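Local coordinates for protein L-Ala-D/L-Glu epimerase, a muconate lactonizing enzyme (Klebsiella pneumoniae subsp. pneumoniae MGH 78578, PDB 3FCP) that belongs to the enolase superfamily, pairing an N-terminal capping domain with a TIM-barrel-like domain that holds a magnesium ion, at residues G297-T307 / L320-P331; E11-T19 / L362-R372. All coordinates share one frame; numbering follows the deposited sequence.

Interaction 1: G297-T307 / L320-P331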
loop_
_atom_site.group_PDB
_atom_site.type_symbol
_atom_site.label_atom_id
_atom_site.label_comp_id
_atom_site.label_asym_id
_atom_site.label_seq_id
_atom_site.Cartn_x
_atom_site.Cartn_y
_atom_site.Cartn_z
ATOM N N GLY A 297 -13.971 16.810 -10.111
ATOM C CA GLY A 297 -14.709 17.849 -10.817
ATOM C C GLY A 297 -15.249 17.448 -12.182
ATOM O O GLY A 297 -14.811 16.450 -12.766
ATOM N N LEU A 298 -16.178 18.247 -12.704
ATOM C CA LEU A 298 -16.818 17.957 -13.984
ATOM C C LEU A 298 -16.591 19.002 -15.076
ATOM O O LEU A 298 -16.490 20.203 -14.802
ATOM C CB LEU A 298 -18.325 17.763 -13.766
ATOM C CG LEU A 298 -18.734 16.758 -12.678
ATOM C CD1 LEU A 298 -20.259 16.731 -12.536
ATOM C CD2 LEU A 298 -18.212 15.379 -13.026
ATOM N N TYR A 299 -16.546 18.521 -16.316
ATOM C CA TYR A 299 -16.334 19.334 -17.516
ATOM C C TYR A 299 -17.213 18.761 -18.638
ATOM O O TYR A 299 -17.274 17.538 -18.818
ATOM C CB TYR A 299 -14.857 19.259 -17.931
ATOM C CG TYR A 299 -14.468 19.988 -19.206
ATOM C CD1 TYR A 299 -14.465 21.385 -19.270
ATOM C CD2 TYR A 299 -13.987 19.279 -20.314
ATOM C CE1 TYR A 299 -13.978 22.054 -20.395
ATOM C CE2 TYR A 299 -13.499 19.937 -21.442
ATOM C CZ TYR A 299 -13.489 21.323 -21.469
ATOM O OH TYR A 299 -12.927 21.972 -22.544
ATOM N N GLY A 300 -17.887 19.642 -19.378
ATOM C CA GLY A 300 -18.744 19.211 -20.478
ATOM C C GLY A 300 -17.963 19.079 -21.776
ATOM O O GLY A 300 -17.740 20.069 -22.480
ATOM N N GLY A 301 -17.560 17.853 -22.103
ATOM C CA GLY A 301 -16.760 17.626 -23.295
ATOM C C GLY A 301 -17.490 17.392 -24.603
ATOM O O GLY A 301 -18.694 17.132 -24.619
ATOM N N THR A 302 -16.742 17.464 -25.705
ATOM C CA THR A 302 -17.301 17.279 -27.045
ATOM C C THR A 302 -16.411 16.450 -27.949
ATOM O O THR A 302 -15.216 16.290 -27.690
ATOM C CB THR A 302 -17.506 18.644 -27.776
ATOM O OG1 THR A 302 -18.340 18.462 -28.927
ATOM C CG2 THR A 302 -16.158 19.226 -28.221
ATOM N N MET A 303 -17.018 15.927 -29.010
ATOM C CA MET A 303 -16.310 15.175 -30.036
ATOM C C MET A 303 -16.504 16.014 -31.309
ATOM O O MET A 303 -16.366 15.530 -32.437
ATOM C CB MET A 303 -16.911 13.776 -30.206
ATOM C CG MET A 303 -16.570 12.782 -29.083
ATOM S SD MET A 303 -14.804 12.519 -28.742
ATOM C CE MET A 303 -14.227 11.951 -30.273
ATOM N N LEU A 304 -16.807 17.291 -31.086
ATOM C CA LEU A 304 -17.061 18.269 -32.143
ATOM C C LEU A 304 -18.337 17.924 -32.914
ATOM O O LEU A 304 -18.365 17.932 -34.144
ATOM C CB LEU A 304 -15.859 18.380 -33.096
ATOM C CG LEU A 304 -14.572 18.934 -32.464
ATOM C CD1 LEU A 304 -13.487 19.101 -33.528
ATOM C CD2 LEU A 304 -14.861 20.267 -31.807
ATOM N N GLU A 305 -19.392 17.612 -32.166
ATOM C CA GLU A 305 -20.689 17.284 -32.741
ATOM C C GLU A 305 -21.318 18.517 -33.381
ATOM O O GLU A 305 -20.961 19.650 -33.049
ATOM C CB GLU A 305 -21.660 16.802 -31.650
ATOM C CG GLU A 305 -21.402 15.430 -31.042
ATOM C CD GLU A 305 -20.333 15.422 -29.963
ATOM O OE1 GLU A 305 -19.882 16.504 -29.525
ATOM O OE2 GLU A 305 -19.951 14.312 -29.543
ATOM N N GLY A 306 -22.260 18.282 -34.295
ATOM C CA GLY A 306 -22.990 19.371 -34.909
ATOM C C GLY A 306 -24.038 19.792 -33.887
ATOM O O GLY A 306 -23.897 19.485 -32.701
ATOM N N THR A 307 -25.098 20.460 -34.328
ATOM C CA THR A 307 -26.138 20.924 -33.420
ATOM C C THR A 307 -26.901 19.835 -32.654
ATOM O O THR A 307 -27.194 20.009 -31.473
ATOM C CB THR A 307 -27.161 21.815 -34.164
ATOM O OG1 THR A 307 -26.490 22.968 -34.687
ATOM C CG2 THR A 307 -28.274 22.271 -33.222
ATOM N N LEU A 320 -26.059 19.279 -14.208
ATOM C CA LEU A 320 -24.907 19.110 -13.318
ATOM C C LEU A 320 -24.096 20.361 -13.027
ATOM O O LEU A 320 -24.081 21.297 -13.818
ATOM C CB LEU A 320 -23.940 18.086 -13.930
ATOM C CG LEU A 320 -24.476 16.719 -14.348
ATOM C CD1 LEU A 320 -23.519 16.068 -15.353
ATOM C CD2 LEU A 320 -24.658 15.862 -13.107
ATOM N N PRO A 321 -23.397 20.382 -11.880
ATOM C CA PRO A 321 -22.562 21.531 -11.515
ATOM C C PRO A 321 -21.242 21.302 -12.266
ATOM O O PRO A 321 -20.488 20.397 -11.922
ATOM C CB PRO A 321 -22.365 21.368 -10.005
ATOM C CG PRO A 321 -23.459 20.409 -9.583
ATOM C CD PRO A 321 -23.537 19.463 -10.740
ATOM N N LEU A 322 -20.965 22.094 -13.291
ATOM C CA LEU A 322 -19.732 21.900 -14.046
ATOM C C LEU A 322 -18.702 22.970 -13.699
ATOM O O LEU A 322 -18.727 24.074 -14.249
ATOM C CB LEU A 322 -20.031 21.920 -15.547
ATOM C CG LEU A 322 -21.061 20.891 -16.041
ATOM C CD1 LEU A 322 -21.136 20.943 -17.552
ATOM C CD2 LEU A 322 -20.671 19.490 -15.594
ATOM N N GLN A 323 -17.795 22.633 -12.789
ATOM C CA GLN A 323 -16.772 23.570 -12.358
ATOM C C GLN A 323 -15.922 24.100 -13.509
ATOM O O GLN A 323 -15.573 25.282 -13.541
ATOM C CB GLN A 323 -15.865 22.909 -11.315
ATOM C CG GLN A 323 -14.671 23.763 -10.883
ATOM C CD GLN A 323 -13.841 23.120 -9.777
ATOM O OE1 GLN A 323 -14.122 22.002 -9.336
ATOM N NE2 GLN A 323 -12.809 23.824 -9.330
ATOM N N TRP A 324 -15.597 23.235 -14.461
ATOM C CA TRP A 324 -14.754 23.645 -15.575
ATOM C C TRP A 324 -15.478 24.087 -16.850
ATOM O O TRP A 324 -14.854 24.248 -17.897
ATOM C CB TRP A 324 -13.755 22.525 -15.870
ATOM C CG TRP A 324 -12.935 22.207 -14.651
ATOM C CD1 TRP A 324 -13.171 21.223 -13.733
ATOM C CD2 TRP A 324 -11.795 22.935 -14.175
ATOM N NE1 TRP A 324 -12.248 21.296 -12.714
ATOM C CE2 TRP A 324 -11.394 22.338 -12.960
ATOM C CE3 TRP A 324 -11.076 24.040 -14.657
ATOM C CZ2 TRP A 324 -10.303 22.805 -12.216
ATOM C CZ3 TRP A 324 -9.986 24.506 -13.913
ATOM C CH2 TRP A 324 -9.613 23.887 -12.708
ATOM N N GLY A 325 -16.788 24.298 -16.751
ATOM C CA GLY A 325 -17.560 24.737 -17.905
ATOM C C GLY A 325 -17.705 23.666 -18.971
ATOM O O GLY A 325 -17.661 22.475 -18.666
ATOM N N THR A 326 -17.894 24.085 -20.222
ATOM C CA THR A 326 -18.040 23.142 -21.334
ATOM C C THR A 326 -17.294 23.637 -22.563
ATOM O O THR A 326 -16.882 24.803 -22.633
ATOM C CB THR A 326 -19.526 22.944 -21.758
ATOM O OG1 THR A 326 -19.867 23.903 -22.772
ATOM C CG2 THR A 326 -20.468 23.136 -20.570
ATOM N N GLU A 327 -17.128 22.742 -23.531
ATOM C CA GLU A 327 -16.469 23.058 -24.791
ATOM C C GLU A 327 -17.427 22.733 -25.939
ATOM O O GLU A 327 -17.027 22.182 -26.966
ATOM C CB GLU A 327 -15.176 22.243 -24.936
ATOM C CG GLU A 327 -15.328 20.763 -24.590
ATOM C CD GLU A 327 -14.065 19.969 -24.842
ATOM O OE1 GLU A 327 -12.963 20.524 -24.646
ATOM O OE2 GLU A 327 -14.171 18.784 -25.220
ATOM N N MET A 328 -18.699 23.081 -25.771
ATOM C CA MET A 328 -19.686 22.790 -26.804
ATOM C C MET A 328 -19.797 23.828 -27.926
ATOM O O MET A 328 -20.857 24.421 -28.155
ATOM C CB MET A 328 -21.044 22.532 -26.150
ATOM C CG MET A 328 -21.346 21.023 -25.998
ATOM S SD MET A 328 -20.130 20.054 -25.080
ATOM C CE MET A 328 -18.949 20.023 -25.959
ATOM N N PHE A 329 -18.689 24.010 -28.645
ATOM C CA PHE A 329 -18.612 24.966 -29.751
ATOM C C PHE A 329 -18.619 24.282 -31.121
ATOM O O PHE A 329 -18.443 24.938 -32.155
ATOM C CB PHE A 329 -17.342 25.814 -29.603
ATOM C CG PHE A 329 -16.069 25.007 -29.585
ATOM C CD1 PHE A 329 -15.555 24.467 -30.759
ATOM C CD2 PHE A 329 -15.393 24.777 -28.389
ATOM C CE1 PHE A 329 -14.391 23.706 -30.747
ATOM C CE2 PHE A 329 -14.224 24.015 -28.364
ATOM C CZ PHE A 329 -13.721 23.479 -29.547
ATOM N N GLY A 330 -18.822 22.968 -31.116
ATOM C CA GLY A 330 -18.839 22.196 -32.348
ATOM C C GLY A 330 -19.618 22.802 -33.508
ATOM O O GLY A 330 -19.106 22.851 -34.626
ATOM N N PRO A 331 -20.856 23.268 -33.282
ATOM C CA PRO A 331 -21.656 23.863 -34.361
ATOM C C PRO A 331 -21.015 25.102 -34.984
ATOM O O PRO A 331 -21.212 25.381 -36.164
ATOM C CB PRO A 331 -22.979 24.198 -33.669
ATOM C CG PRO A 331 -23.067 23.172 -32.585
ATOM C CD PRO A 331 -21.653 23.156 -32.049
HETATM O O HOH W 1 -17.725 20.022 -11.243
HETATM O O HOH W 2 -19.998 20.910 -29.609
HETATM O O HOH W 3 -17.965 20.633 -35.552
#
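Y299 and E327 meet with their side chains crossing at about a right angle. Y299 swings its ring across to the other segment by setting CG opposite the backbone N (chi1 177°); its OH donates to E327 OE1 (2.6 Å) from above the carboxylate plane. E327 OE2 accepts T302 N at 2.9 Å on its anti lone pair, and K168 makes a salt bridge to OE1. With both oxygens held, the carboxylate probably has little freedom to rotate; the E327 side chain lies about 7 Å from the magnesium ion, whose protein ligands are N201, D250 and E251. Farther round the Y299 ring, W324 O lies at the edge, 3.2 Å from CD1. L298 CB presses on L322 CD2 at 3.4 Å, tighter than usual packing, while L304 CD2 rests 3.6 Å from F329 CE1.

Behind these side chains the two backbones run in the same direction. W324 N bonds to L298 O, G300 N to G325 O (2.9 Å, 176°) and E327 N to G300 O. Lacking a side chain, G300 lets its CA come within 4.1 Å of T326 CA. Beyond the strand, T302 OG1 accepts L304 N in an ST turn and donates to E305 OE1, which also receives M303 N. One water links T302 OG1 to G330 N, and another joins L304 O to G330 O.

In the barrel, strand 297-300 has strand 270-273 on its other edge, and T326 pairs through its backbone with L140 of strand 136-143. Residues around T326 thus fill the gap between the seventh and first strands, consistent with the (beta/alpha)7-beta barrel of this superfamily. On the outside, helix 283-294 covers L298 and L320, and helix 307-317 packs on L322 and M328.

Interaction 2: E11-T19 / L362-R372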
loop_
_atom_site.group_PDB
_atom_site.type_symbol
_atom_site.label_atom_id
_atom_site.label_comp_id
_atom_site.label_asym_id
_atom_site.label_seq_id
_atom_site.Cartn_x
_atom_site.Cartn_y
_atom_site.Cartn_z
ATOM N N GLU A 11 -33.620 4.860 -38.797
ATOM C CA GLU A 11 -32.909 5.236 -40.013
ATOM C C GLU A 11 -31.626 5.930 -39.572
ATOM O O GLU A 11 -31.562 6.463 -38.470
ATOM C CB GLU A 11 -33.730 6.240 -40.827
ATOM C CG GLU A 11 -35.101 5.779 -41.287
ATOM C CD GLU A 11 -35.975 6.953 -41.704
ATOM O OE1 GLU A 11 -36.603 7.574 -40.819
ATOM O OE2 GLU A 11 -36.017 7.268 -42.916
ATOM N N SER A 12 -30.610 5.920 -40.426
ATOM C CA SER A 12 -29.361 6.599 -40.116
ATOM C C SER A 12 -28.663 6.963 -41.417
ATOM O O SER A 12 -28.807 6.277 -42.428
ATOM C CB SER A 12 -28.449 5.733 -39.232
ATOM O OG SER A 12 -27.959 4.596 -39.914
ATOM N N TRP A 13 -27.923 8.062 -41.384
ATOM C CA TRP A 13 -27.207 8.548 -42.554
ATOM C C TRP A 13 -25.856 9.089 -42.135
ATOM O O TRP A 13 -25.710 9.616 -41.029
ATOM C CB TRP A 13 -27.955 9.712 -43.198
ATOM C CG TRP A 13 -29.396 9.472 -43.513
ATOM C CD1 TRP A 13 -29.918 9.065 -44.707
ATOM C CD2 TRP A 13 -30.507 9.699 -42.642
ATOM N NE1 TRP A 13 -31.291 9.035 -44.635
ATOM C CE2 TRP A 13 -31.679 9.419 -43.378
ATOM C CE3 TRP A 13 -30.628 10.117 -41.309
ATOM C CZ2 TRP A 13 -32.961 9.544 -42.827
ATOM C CZ3 TRP A 13 -31.905 10.242 -40.760
ATOM C CH2 TRP A 13 -33.054 9.957 -41.521
ATOM N N ILE A 14 -24.869 8.953 -43.014
ATOM C CA ILE A 14 -23.563 9.520 -42.744
ATOM C C ILE A 14 -23.668 10.837 -43.490
ATOM O O ILE A 14 -23.926 10.857 -44.691
ATOM C CB ILE A 14 -22.410 8.689 -43.338
ATOM C CG1 ILE A 14 -22.295 7.347 -42.607
ATOM C CG2 ILE A 14 -21.112 9.475 -43.220
ATOM C CD1 ILE A 14 -21.150 6.462 -43.091
ATOM N N VAL A 15 -23.497 11.933 -42.768
ATOM C CA VAL A 15 -23.606 13.254 -43.361
ATOM C C VAL A 15 -22.275 13.979 -43.324
ATOM O O VAL A 15 -21.640 14.063 -42.276
ATOM C CB VAL A 15 -24.649 14.091 -42.607
ATOM C CG1 VAL A 15 -24.830 15.427 -43.284
ATOM C CG2 VAL A 15 -25.968 13.342 -42.557
ATOM N N ASP A 16 -21.849 14.488 -44.476
ATOM C CA ASP A 16 -20.598 15.228 -44.565
ATOM C C ASP A 16 -20.939 16.698 -44.735
ATOM O O ASP A 16 -21.417 17.121 -45.791
ATOM C CB ASP A 16 -19.754 14.737 -45.747
ATOM C CG ASP A 16 -19.336 13.290 -45.597
ATOM O OD1 ASP A 16 -18.902 12.913 -44.490
ATOM O OD2 ASP A 16 -19.431 12.529 -46.581
ATOM N N VAL A 17 -20.712 17.462 -43.672
ATOM C CA VAL A 17 -20.999 18.885 -43.667
ATOM C C VAL A 17 -19.704 19.672 -43.728
ATOM O O VAL A 17 -18.706 19.293 -43.113
ATOM C CB VAL A 17 -21.783 19.292 -42.399
ATOM C CG1 VAL A 17 -23.152 18.637 -42.407
ATOM C CG2 VAL A 17 -21.014 18.876 -41.151
ATOM N N PRO A 18 -19.705 20.784 -44.480
ATOM C CA PRO A 18 -18.522 21.635 -44.629
ATOM C C PRO A 18 -18.170 22.418 -43.365
ATOM O O PRO A 18 -19.049 22.880 -42.634
ATOM C CB PRO A 18 -18.912 22.548 -45.786
ATOM C CG PRO A 18 -20.374 22.738 -45.556
ATOM C CD PRO A 18 -20.838 21.327 -45.252
ATOM N N THR A 19 -16.874 22.557 -43.123
ATOM C CA THR A 19 -16.370 23.288 -41.971
ATOM C C THR A 19 -15.909 24.674 -42.421
ATOM O O THR A 19 -15.710 24.914 -43.614
ATOM C CB THR A 19 -15.171 22.568 -41.354
ATOM O OG1 THR A 19 -14.106 22.528 -42.313
ATOM C CG2 THR A 19 -15.545 21.147 -40.958
ATOM N N LEU A 362 -34.926 18.316 -37.561
ATOM C CA LEU A 362 -34.162 17.925 -38.737
ATOM C C LEU A 362 -34.635 18.671 -39.988
ATOM O O LEU A 362 -35.838 18.801 -40.227
ATOM C CB LEU A 362 -34.316 16.422 -38.956
ATOM C CG LEU A 362 -33.223 15.667 -39.703
ATOM C CD1 LEU A 362 -31.904 15.808 -38.956
ATOM C CD2 LEU A 362 -33.619 14.196 -39.815
ATOM N N ASP A 363 -33.685 19.178 -40.769
ATOM C CA ASP A 363 -33.992 19.879 -42.016
ATOM C C ASP A 363 -33.758 18.829 -43.098
ATOM O O ASP A 363 -32.627 18.633 -43.545
ATOM C CB ASP A 363 -33.036 21.059 -42.222
ATOM C CG ASP A 363 -33.346 21.858 -43.485
ATOM O OD1 ASP A 363 -33.756 21.252 -44.501
ATOM O OD2 ASP A 363 -33.161 23.095 -43.468
ATOM N N GLU A 364 -34.823 18.143 -43.504
ATOM C CA GLU A 364 -34.704 17.088 -44.502
ATOM C C GLU A 364 -33.999 17.481 -45.790
ATOM O O GLU A 364 -33.220 16.697 -46.335
ATOM C CB GLU A 364 -36.080 16.497 -44.821
ATOM C CG GLU A 364 -36.552 15.490 -43.781
ATOM C CD GLU A 364 -37.713 14.649 -44.269
ATOM O OE1 GLU A 364 -38.822 15.207 -44.435
ATOM O OE2 GLU A 364 -37.515 13.430 -44.493
ATOM N N ASP A 365 -34.256 18.686 -46.282
ATOM C CA ASP A 365 -33.608 19.119 -47.510
ATOM C C ASP A 365 -32.096 19.115 -47.327
ATOM O O ASP A 365 -31.366 18.634 -48.185
ATOM C CB ASP A 365 -34.098 20.511 -47.920
ATOM C CG ASP A 365 -35.538 20.500 -48.401
ATOM O OD1 ASP A 365 -35.920 19.526 -49.085
ATOM O OD2 ASP A 365 -36.281 21.461 -48.106
ATOM N N LYS A 366 -31.626 19.645 -46.204
ATOM C CA LYS A 366 -30.195 19.666 -45.935
ATOM C C LYS A 366 -29.683 18.252 -45.662
ATOM O O LYS A 366 -28.613 17.866 -46.132
ATOM C CB LYS A 366 -29.890 20.576 -44.742
ATOM C CG LYS A 366 -29.907 22.063 -45.072
ATOM C CD LYS A 366 -29.421 22.880 -43.892
ATOM C CE LYS A 366 -29.208 24.334 -44.264
ATOM N NZ LYS A 366 -30.450 24.939 -44.801
ATOM N N LEU A 367 -30.453 17.478 -44.904
ATOM C CA LEU A 367 -30.054 16.113 -44.590
ATOM C C LEU A 367 -29.705 15.368 -45.865
ATOM O O LEU A 367 -28.624 14.791 -45.981
ATOM C CB LEU A 367 -31.179 15.370 -43.870
ATOM C CG LEU A 367 -30.884 13.894 -43.568
ATOM C CD1 LEU A 367 -29.670 13.781 -42.645
ATOM C CD2 LEU A 367 -32.109 13.254 -42.929
ATOM N N HIS A 368 -30.625 15.386 -46.823
ATOM C CA HIS A 368 -30.416 14.700 -48.088
ATOM C C HIS A 368 -29.285 15.325 -48.898
ATOM O O HIS A 368 -28.496 14.618 -49.517
ATOM C CB HIS A 368 -31.720 14.690 -48.897
ATOM C CG HIS A 368 -32.855 14.006 -48.194
ATOM N ND1 HIS A 368 -32.748 12.734 -47.671
ATOM C CD2 HIS A 368 -34.115 14.419 -47.921
ATOM C CE1 HIS A 368 -33.894 12.393 -47.107
ATOM N NE2 HIS A 368 -34.741 13.398 -47.244
ATOM N N PHE A 369 -29.192 16.647 -48.882
ATOM C CA PHE A 369 -28.143 17.326 -49.629
ATOM C C PHE A 369 -26.753 16.903 -49.154
ATOM O O PHE A 369 -25.876 16.617 -49.966
ATOM C CB PHE A 369 -28.286 18.841 -49.484
ATOM C CG PHE A 369 -27.312 19.627 -50.319
ATOM C CD1 PHE A 369 -27.464 19.707 -51.702
ATOM C CD2 PHE A 369 -26.233 20.278 -49.726
ATOM C CE1 PHE A 369 -26.555 20.425 -52.484
ATOM C CE2 PHE A 369 -25.318 20.998 -50.496
ATOM C CZ PHE A 369 -25.480 21.071 -51.881
ATOM N N TYR A 370 -26.556 16.857 -47.837
ATOM C CA TYR A 370 -25.255 16.493 -47.278
ATOM C C TYR A 370 -25.005 15.006 -47.029
ATOM O O TYR A 370 -23.907 14.623 -46.626
ATOM C CB TYR A 370 -25.012 17.282 -45.986
ATOM C CG TYR A 370 -24.891 18.773 -46.204
ATOM C CD1 TYR A 370 -23.857 19.299 -46.978
ATOM C CD2 TYR A 370 -25.821 19.658 -45.657
ATOM C CE1 TYR A 370 -23.750 20.675 -47.203
ATOM C CE2 TYR A 370 -25.722 21.036 -45.876
ATOM C CZ TYR A 370 -24.683 21.534 -46.649
ATOM O OH TYR A 370 -24.570 22.889 -46.860
ATOM N N THR A 371 -26.003 14.163 -47.269
ATOM C CA THR A 371 -25.815 12.732 -47.059
ATOM C C THR A 371 -24.718 12.239 -47.992
ATOM O O THR A 371 -24.704 12.574 -49.179
ATOM C CB THR A 371 -27.103 11.934 -47.350
ATOM O OG1 THR A 371 -28.113 12.287 -46.402
ATOM C CG2 THR A 371 -26.839 10.436 -47.257
ATOM N N ARG A 372 -23.797 11.451 -47.452
ATOM C CA ARG A 372 -22.693 10.915 -48.239
ATOM C C ARG A 372 -23.201 10.092 -49.421
ATOM O O ARG A 372 -22.746 10.266 -50.552
ATOM C CB ARG A 372 -21.789 10.052 -47.356
ATOM C CG ARG A 372 -20.579 9.487 -48.078
ATOM C CD ARG A 372 -19.647 8.772 -47.118
ATOM N NE ARG A 372 -19.094 9.681 -46.119
ATOM C CZ ARG A 372 -18.209 9.323 -45.194
ATOM N NH1 ARG A 372 -17.775 8.067 -45.139
ATOM N NH2 ARG A 372 -17.755 10.218 -44.327
#
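V15 and T371 form a single antiparallel bridge, a non-hydrogen-bonded pair flanked by R372 N to I14 O (2.8 Å, 177°) and D16 N to Y370 O (3.0 Å), just after helix 364-370 has crossed strand 11-17 at 87°. The C-terminal tail thus adds to strand 7-17, the outermost of the three antiparallel strands of the enolase-type capping domain, on the edge not taken by strand 33-42. Between strand and helix, L367 CD2 sits over the six-membered ring of W13, a CH-pi contact 3.5 Å from the centroid, and L367 CD1 meets V15 CG2. V15 CG1 closes on Y370 CB at 3.3 Å, while P18 CD packs against Y370 CE1; the Y370 hydroxyl bonds to D336.

R372 grips D16 side-on: NE bonds to OD2 and NH2 to OD1, each on a syn lone pair, with the two planes only 23° apart. S34 OG also bonds to D16 OD1, and E66 takes R372 NH1, so the ion pair is held from both ends. I14 CG2 lies over one face of the guanidinium, 3.5 Å from R372 CZ.

How the interactions relate
Interaction 1 is a largely buried contact near the middle of the chain, whereas interaction 2 is partly buried at the periphery; their centres are 23 Å apart and they do not touch. One completes the wall of the barrel with two segments separated by a single helix; the other brings the chain's two ends together across more than 340 residues. Both join backbones at a single bridge, parallel in 297-307/320-331 and antiparallel in 11-19/362-372. Their charged groups differ with place: E327 is held by a hydroxyl, a backbone N-H and a lysine close to the metal site, while D16 and R372 pair at the edge of the capping sheet, beside apolar packing of helix on strand.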